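Phosphodiesterase (Salpingoeca rosetta, PDB 7CJ3) is a membrane protein of the bacteriorhodopsin-like family, whose transmembrane domain is a helical bundle that holds retinal in an internal pocket. Local coordinates at residues F42-P45 against E46-R49; L117-T121 against Q122-V126; M129-A132 against E133-I136. One frame throughout, in Å; residues are numbered along the deposited sequence.

Contact 1 (F42-P45 against E46-R49); sequences FANP and EASR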
loop_
_atom_site.group_PDB
_atom_site.type_symbol
_atom_site.label_atom_id
_atom_site.label_comp_id
_atom_site.label_asym_id
_atom_site.label_seq_id
_atom_site.Cartn_x
_atom_site.Cartn_y
_atom_site.Cartn_z
ATOM N N PHE B 42 17.884 -20.167 -15.649
ATOM C CA PHE B 42 17.547 -21.581 -15.313
ATOM C C PHE B 42 16.030 -21.826 -15.273
ATOM O O PHE B 42 15.634 -22.932 -14.977
ATOM C CB PHE B 42 18.245 -21.991 -14.019
ATOM C CG PHE B 42 19.745 -22.121 -14.124
ATOM C CD1 PHE B 42 20.313 -23.092 -14.940
ATOM C CD2 PHE B 42 20.588 -21.322 -13.362
ATOM C CE1 PHE B 42 21.692 -23.231 -15.027
ATOM C CE2 PHE B 42 21.965 -21.473 -13.428
ATOM C CZ PHE B 42 22.515 -22.420 -14.268
ATOM N N ALA B 43 15.185 -20.854 -15.590
ATOM C CA ALA B 43 13.721 -21.046 -15.557
ATOM C C ALA B 43 13.293 -22.107 -16.573
ATOM O O ALA B 43 13.950 -22.248 -17.577
ATOM C CB ALA B 43 13.016 -19.737 -15.802
ATOM N N ASN B 44 12.212 -22.825 -16.290
ATOM C CA ASN B 44 11.441 -23.671 -17.244
ATOM C C ASN B 44 10.102 -22.965 -17.489
ATOM O O ASN B 44 9.198 -23.024 -16.642
ATOM C CB ASN B 44 11.263 -25.104 -16.708
ATOM C CG ASN B 44 10.520 -26.031 -17.651
ATOM O OD1 ASN B 44 9.710 -25.622 -18.485
ATOM N ND2 ASN B 44 10.693 -27.317 -17.434
ATOM N N PRO B 45 9.946 -22.262 -18.634
ATOM C CA PRO B 45 8.757 -21.454 -18.930
ATOM C C PRO B 45 7.433 -22.227 -19.010
ATOM O O PRO B 45 6.427 -21.664 -18.625
ATOM C CB PRO B 45 9.027 -20.863 -20.320
ATOM C CG PRO B 45 10.522 -20.913 -20.472
ATOM C CD PRO B 45 10.946 -22.139 -19.700
ATOM N N GLU B 46 7.462 -23.453 -19.542
ATOM C CA GLU B 46 6.289 -24.368 -19.631
ATOM C C GLU B 46 5.814 -24.701 -18.202
ATOM O O GLU B 46 4.591 -24.798 -17.969
ATOM C CB GLU B 46 6.680 -25.638 -20.400
ATOM C CG GLU B 46 5.509 -26.553 -20.704
ATOM C CD GLU B 46 4.483 -25.924 -21.636
ATOM O OE1 GLU B 46 4.890 -25.416 -22.690
ATOM O OE2 GLU B 46 3.297 -25.893 -21.272
ATOM N N ALA B 47 6.761 -24.867 -17.275
ATOM C CA ALA B 47 6.511 -25.142 -15.847
ATOM C C ALA B 47 5.804 -23.933 -15.228
ATOM O O ALA B 47 4.745 -24.170 -14.616
ATOM C CB ALA B 47 7.802 -25.485 -15.127
ATOM N N SER B 48 6.329 -22.707 -15.391
ATOM C CA SER B 48 5.726 -21.496 -14.768
ATOM C C SER B 48 4.357 -21.220 -15.382
ATOM O O SER B 48 3.463 -20.811 -14.633
ATOM C CB SER B 48 6.578 -20.287 -14.725
ATOM O OG SER B 48 7.707 -20.419 -15.537
ATOM N N ARG B 49 4.176 -21.464 -16.676
ATOM C CA ARG B 49 2.869 -21.306 -17.371
ATOM C C ARG B 49 1.828 -22.202 -16.673
ATOM O O ARG B 49 0.709 -21.714 -16.419
ATOM C CB ARG B 49 3.050 -21.602 -18.864
ATOM C CG ARG B 49 1.808 -21.478 -19.731
ATOM C CD ARG B 49 1.733 -22.713 -20.621
ATOM N NE ARG B 49 0.674 -22.671 -21.623
ATOM C CZ ARG B 49 0.214 -23.730 -22.307
ATOM N NH1 ARG B 49 0.696 -24.943 -22.102
ATOM N NH2 ARG B 49 -0.743 -23.575 -23.203
#

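Contact 2 (L117-T121 against Q122-V126); sequences LVDST and QGNPV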
loop_
_atom_site.group_PDB
_atom_site.type_symbol
_atom_site.label_atom_id
_atom_site.label_comp_id
_atom_site.label_asym_id
_atom_site.label_seq_id
_atom_site.Cartn_x
_atom_site.Cartn_y
_atom_site.Cartn_z
ATOM N N LEU B 117 11.553 -24.378 -7.061
ATOM C CA LEU B 117 11.616 -25.780 -6.583
ATOM C C LEU B 117 10.186 -26.274 -6.433
ATOM O O LEU B 117 9.287 -25.428 -6.352
ATOM C CB LEU B 117 12.405 -25.834 -5.268
ATOM C CG LEU B 117 13.937 -25.847 -5.400
ATOM C CD1 LEU B 117 14.425 -25.087 -6.614
ATOM C CD2 LEU B 117 14.604 -25.284 -4.154
ATOM N N VAL B 118 9.994 -27.592 -6.461
ATOM C CA VAL B 118 8.711 -28.262 -6.102
ATOM C C VAL B 118 8.936 -28.947 -4.749
ATOM O O VAL B 118 9.956 -29.685 -4.627
ATOM C CB VAL B 118 8.285 -29.225 -7.224
ATOM C CG1 VAL B 118 6.979 -29.905 -6.930
ATOM C CG2 VAL B 118 8.201 -28.497 -8.550
ATOM N N ASP B 119 8.079 -28.645 -3.756
ATOM C CA ASP B 119 8.224 -29.097 -2.335
ATOM C C ASP B 119 7.790 -30.577 -2.237
ATOM O O ASP B 119 6.976 -31.034 -3.115
ATOM C CB ASP B 119 7.581 -28.116 -1.343
ATOM C CG ASP B 119 6.047 -28.001 -1.294
ATOM O OD1 ASP B 119 5.334 -28.803 -1.951
ATOM O OD2 ASP B 119 5.570 -27.096 -0.559
ATOM N N SER B 120 8.384 -31.301 -1.266
ATOM C CA SER B 120 8.199 -32.752 -0.988
ATOM C C SER B 120 6.779 -33.012 -0.479
ATOM O O SER B 120 6.213 -34.073 -0.820
ATOM C CB SER B 120 9.191 -33.264 0.037
ATOM O OG SER B 120 10.490 -32.711 -0.144
ATOM N N THR B 121 6.230 -32.098 0.327
ATOM C CA THR B 121 4.962 -32.305 1.063
ATOM C C THR B 121 3.771 -32.265 0.102
ATOM O O THR B 121 2.894 -33.102 0.255
ATOM C CB THR B 121 4.864 -31.344 2.251
ATOM O OG1 THR B 121 5.058 -29.999 1.814
ATOM C CG2 THR B 121 5.892 -31.687 3.307
ATOM N N GLN B 122 3.723 -31.344 -0.851
ATOM C CA GLN B 122 2.518 -31.150 -1.727
ATOM C C GLN B 122 2.903 -31.059 -3.208
ATOM O O GLN B 122 2.006 -31.134 -4.037
ATOM C CB GLN B 122 1.756 -29.879 -1.333
ATOM C CG GLN B 122 0.935 -30.022 -0.063
ATOM C CD GLN B 122 1.704 -29.772 1.201
ATOM O OE1 GLN B 122 2.647 -28.978 1.249
ATOM N NE2 GLN B 122 1.262 -30.432 2.262
ATOM N N GLY B 123 4.187 -30.907 -3.533
ATOM C CA GLY B 123 4.611 -30.586 -4.903
ATOM C C GLY B 123 4.190 -29.174 -5.295
ATOM O O GLY B 123 3.982 -28.923 -6.503
ATOM N N ASN B 124 4.070 -28.289 -4.299
ATOM C CA ASN B 124 3.780 -26.840 -4.442
ATOM C C ASN B 124 5.079 -26.154 -4.816
ATOM O O ASN B 124 6.155 -26.659 -4.520
ATOM C CB ASN B 124 3.202 -26.230 -3.154
ATOM C CG ASN B 124 1.704 -26.436 -2.993
ATOM O OD1 ASN B 124 1.026 -26.834 -3.929
ATOM N ND2 ASN B 124 1.178 -26.170 -1.816
ATOM N N PRO B 125 5.024 -24.981 -5.485
ATOM C CA PRO B 125 6.255 -24.261 -5.836
ATOM C C PRO B 125 6.914 -23.546 -4.643
ATOM O O PRO B 125 6.233 -23.008 -3.809
ATOM C CB PRO B 125 5.814 -23.267 -6.921
ATOM C CG PRO B 125 4.294 -23.153 -6.789
ATOM C CD PRO B 125 3.797 -24.336 -5.976
ATOM N N VAL B 126 8.240 -23.568 -4.605
ATOM C CA VAL B 126 9.105 -22.869 -3.627
ATOM C C VAL B 126 9.771 -21.703 -4.364
ATOM O O VAL B 126 10.689 -21.934 -5.163
ATOM C CB VAL B 126 10.154 -23.837 -3.054
ATOM C CG1 VAL B 126 10.930 -23.231 -1.887
ATOM C CG2 VAL B 126 9.521 -25.149 -2.655
#

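Contact 3 (M129-A132 against E133-I136); sequences MRYA and EWII. With RET (retinal), chain K.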
loop_
_atom_site.group_PDB
_atom_site.type_symbol
_atom_site.label_atom_id
_atom_site.label_comp_id
_atom_site.label_asym_id
_atom_site.label_seq_id
_atom_site.Cartn_x
_atom_site.Cartn_y
_atom_site.Cartn_z
ATOM N N MET B 129 13.008 -16.556 -5.263
ATOM C CA MET B 129 13.046 -15.067 -5.329
ATOM C C MET B 129 12.520 -14.467 -4.015
ATOM O O MET B 129 13.193 -13.575 -3.474
ATOM C CB MET B 129 12.252 -14.537 -6.528
ATOM C CG MET B 129 12.344 -13.032 -6.700
ATOM S SD MET B 129 13.981 -12.408 -7.130
ATOM C CE MET B 129 13.843 -12.605 -8.907
ATOM N N ARG B 130 11.406 -14.968 -3.481
ATOM C CA ARG B 130 10.914 -14.524 -2.149
ATOM C C ARG B 130 12.002 -14.805 -1.105
ATOM O O ARG B 130 12.378 -13.847 -0.391
ATOM C CB ARG B 130 9.576 -15.138 -1.760
ATOM C CG ARG B 130 8.978 -14.499 -0.508
ATOM C CD ARG B 130 7.485 -14.786 -0.347
ATOM N NE ARG B 130 7.188 -16.200 -0.540
ATOM C CZ ARG B 130 6.045 -16.685 -1.031
ATOM N NH1 ARG B 130 5.027 -15.883 -1.339
ATOM N NH2 ARG B 130 5.907 -17.987 -1.186
ATOM N N TYR B 131 12.533 -16.030 -1.059
ATOM C CA TYR B 131 13.630 -16.396 -0.123
ATOM C C TYR B 131 14.833 -15.457 -0.342
ATOM O O TYR B 131 15.355 -14.929 0.667
ATOM C CB TYR B 131 13.975 -17.886 -0.247
ATOM C CG TYR B 131 13.059 -18.811 0.517
ATOM C CD1 TYR B 131 13.124 -18.906 1.915
ATOM C CD2 TYR B 131 12.147 -19.625 -0.141
ATOM C CE1 TYR B 131 12.295 -19.755 2.632
ATOM C CE2 TYR B 131 11.317 -20.495 0.558
ATOM C CZ TYR B 131 11.387 -20.561 1.947
ATOM O OH TYR B 131 10.570 -21.426 2.634
ATOM N N ALA B 132 15.217 -15.179 -1.591
ATOM C CA ALA B 132 16.311 -14.235 -1.926
ATOM C C ALA B 132 16.051 -12.844 -1.358
ATOM O O ALA B 132 16.925 -12.292 -0.702
ATOM C CB ALA B 132 16.496 -14.168 -3.422
ATOM N N GLU B 133 14.891 -12.268 -1.645
ATOM C CA GLU B 133 14.420 -10.998 -1.029
ATOM C C GLU B 133 14.586 -11.024 0.510
ATOM O O GLU B 133 15.192 -10.088 1.088
ATOM C CB GLU B 133 12.944 -10.818 -1.377
ATOM C CG GLU B 133 12.352 -9.564 -0.770
ATOM C CD GLU B 133 10.966 -9.723 -0.165
ATOM O OE1 GLU B 133 10.175 -10.540 -0.689
ATOM O OE2 GLU B 133 10.689 -9.024 0.836
ATOM N N TRP B 134 14.022 -12.056 1.157
ATOM C CA TRP B 134 14.060 -12.246 2.626
ATOM C C TRP B 134 15.518 -12.237 3.123
ATOM O O TRP B 134 15.798 -11.523 4.130
ATOM C CB TRP B 134 13.290 -13.508 3.052
ATOM C CG TRP B 134 11.793 -13.405 2.916
ATOM C CD1 TRP B 134 11.074 -12.306 2.510
ATOM C CD2 TRP B 134 10.819 -14.443 3.170
ATOM N NE1 TRP B 134 9.734 -12.594 2.492
ATOM C CE2 TRP B 134 9.545 -13.893 2.901
ATOM C CE3 TRP B 134 10.882 -15.767 3.622
ATOM C CZ2 TRP B 134 8.372 -14.634 3.038
ATOM C CZ3 TRP B 134 9.714 -16.486 3.795
ATOM C CH2 TRP B 134 8.482 -15.931 3.460
ATOM N N ILE B 135 16.415 -12.949 2.436
ATOM C CA ILE B 135 17.844 -13.087 2.850
ATOM C C ILE B 135 18.611 -11.766 2.665
ATOM O O ILE B 135 19.563 -11.521 3.466
ATOM C CB ILE B 135 18.500 -14.263 2.101
ATOM C CG1 ILE B 135 18.041 -15.590 2.718
ATOM C CG2 ILE B 135 20.029 -14.137 2.070
ATOM C CD1 ILE B 135 18.130 -16.795 1.774
ATOM N N ILE B 136 18.247 -10.943 1.675
ATOM C CA ILE B 136 18.863 -9.599 1.497
ATOM C C ILE B 136 18.276 -8.605 2.501
ATOM O O ILE B 136 19.054 -7.783 3.010
ATOM C CB ILE B 136 18.689 -9.091 0.067
ATOM C CG1 ILE B 136 19.385 -10.017 -0.930
ATOM C CG2 ILE B 136 19.176 -7.662 -0.073
ATOM C CD1 ILE B 136 18.973 -9.765 -2.370
HETATM C C1 RET K . 10.502 -19.676 7.420
HETATM C C2 RET K . 10.848 -21.166 7.425
HETATM C C3 RET K . 10.241 -21.923 8.521
HETATM C C4 RET K . 10.614 -21.329 9.863
HETATM C C5 RET K . 10.732 -19.830 9.894
HETATM C C6 RET K . 10.558 -19.040 8.806
HETATM C C7 RET K . 10.477 -17.584 8.993
HETATM C C8 RET K . 10.442 -16.579 8.031
HETATM C C9 RET K . 10.595 -15.174 8.220
HETATM C C10 RET K . 10.589 -14.252 7.144
HETATM C C11 RET K . 10.543 -12.853 7.193
HETATM C C12 RET K . 10.421 -11.931 6.159
HETATM C C13 RET K . 10.432 -10.529 6.251
HETATM C C14 RET K . 10.399 -9.749 5.110
HETATM C C15 RET K . 10.911 -8.387 4.990
HETATM C C16 RET K . 11.543 -19.040 6.482
HETATM C C17 RET K . 9.103 -19.514 6.797
HETATM C C18 RET K . 11.072 -19.327 11.281
HETATM C C19 RET K . 10.753 -14.592 9.592
HETATM C C20 RET K . 10.454 -9.916 7.618
#

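Contact 1 (F42-P45 against E46-R49)
The flat carboxamide of Asn-44 has Ala-47 over one of its faces. The methyl CB of Ala-47 sits 3.7 Å from CG of Asn-44. The backbone N of Ala-47 approaches from that same face and donates to Asn-44 OD1 at 3.3 Å, from 63° out of the amide plane. Beyond OD1 of Asn-44 lies CB of Glu-46, 3.6 Å away. This is an N-cap: the side chain bonds to an early helix N-H. With CG anti to the backbone N (chi1 -178°), this turns the amide toward the first helix N-H groups. Asn-44 O also accepts from Ser-48 N at 3.1 Å, which starts the regular helix pattern. Arg-49 N to Pro-45 O, 3.0 Å, continues it. Pro-45 suits the first turn, since it has no N-H that would need a partner. Two more flat groups meet along this turn. Arg-49 NH1 meets the syn lone pair of Glu-46 OE2 in a salt bridge of 2.9 Å. The oxygen is tilted 21° from the guanidinium plane. This surface contact joins the loop after helix 17-41 to the start of helix 45-54, where Ser-48 OG bonds to Asn-113 OD1, between helix 86-111 and strand 117-118.

Contact 2 (L117-T121 against Q122-V126)
Asp-119 and Asn-124 lie side by side across a hairpin turn, their side chains pointing the same way. The carboxylate of Asp-119 turns in over the loop because CG sits between the backbone N and the carbonyl carbon (chi1 70°). Its OD1 then takes two backbone N-H groups. Asn-124 N is 2.7 Å from Asp-119 OD1, and Gln-122 N is 3.2 Å from the same oxygen. The two donors come from opposite faces of the carboxylate, which should limit its rotation. Gln-122 bends at chi2 (85°) and curls back on its neighbour. There Thr-121 OG1 donates to Gln-122 OE1 at 2.7 Å, from above the amide plane rather than in it. Gly-123 completes the turn with a positive phi, a backbone shape that glycine adopts readily.

The strands form a short antiparallel ladder. Leu-117 and Val-126 are a hydrogen-bonded pair, with Val-126 N to Leu-117 O at 2.8 Å. On their face, CB of Leu-117 packs on CB of Val-126 at 3.7 Å. Val-126 CG2 also touches Asp-119 CB, 3.8 Å away. Val-118 and Pro-125, a non-hydrogen-bonded pair, occupy the other face. Asp-119 N to Asn-124 O, 2.9 Å, closes the loop end.

The hairpin is the loop between transmembrane helices 86-111 and 128-149, much like the hairpin that joins the second and third helices of bacteriorhodopsin. Gln-122 NE2 bonds to Arg-244 O of helix 235-245, and Ser-120 OG bonds to Leu-176 O after helix 153-173. Asn-124 and Pro-125 rest on Phe-250 of helix 250-277.

Contact 3 (M129-A132 against E133-I136)
Trp-134 lies between the retinal chain and the side chain of Arg-130, one helical turn back. Its CB starts 3.5 Å from Tyr-131 O. A chi1 of -71° puts CG beside the backbone N and sends the indole toward the start of the helix. The retinal chain passes over one face, with CG of Trp-134 3.8 Å from retinal C12. Trp-134 CD1 is 3.7 Å from retinal C14, and NE1 makes a weak hydrogen bond to Asp-261 OD2. Over the opposite face, Arg-130 O is 3.4 Å from Trp-134 CG. CG of Arg-130 makes a CH-pi contact there, 3.9 Å from the centroid of the five-membered ring. Trp-134 CE2 meets this same CG, and CZ2 meets Arg-130 CD at 3.5 Å. Along the retinal face, Trp-134 CE3 is 3.8 Å from retinal C10. The six-membered ring of Trp-134 turns its edge to the face of Tyr-131 in a T-shaped pair, with planes 69° apart. CZ3 lies near the C16 methyl of retinal, beyond the rim of the indole and at the edge of the Tyr-131 ring.

Trp-134 thus forms one flat wall of the retinal pocket. The backbone beneath is regular helix, with Trp-134 N to Arg-130 O at 2.9 Å. Glu-133 OE2 sits at the edge of the indole, in its plane, and bonds weakly to Lys-265 NZ.

All eight residues belong to helix 128-149. Arg-130 NH1 forms a salt bridge to Glu-254 of helix 250-277. Met-129 and Ala-132 pack on helix 17-41, Glu-133 on helix 86-111, and Tyr-131 and Trp-134 on helix 153-173.

Overall arrangement
The three contacts follow one another along the chain. Contact 1 starts the short helix 45-54, contact 2 is the hairpin before helix 128-149, and contact 3 is an early part of that helix. Contacts 1 and 2 are on the same side of the chain's centre, with centres about 15 Å apart and no touch. Contact 3 lines the retinal pocket deeper in, its centre about 7 Å from that of the chain. It meets contact 2 directly, where Val-126 CG1 packs on Tyr-131 CE2 at 3.7 Å. The hairpin backs a pocket residue, while the Val-126 side chain stays about 9 Å from retinal. Contacts 1 and 3 stay about 10 Å apart at their nearest atoms.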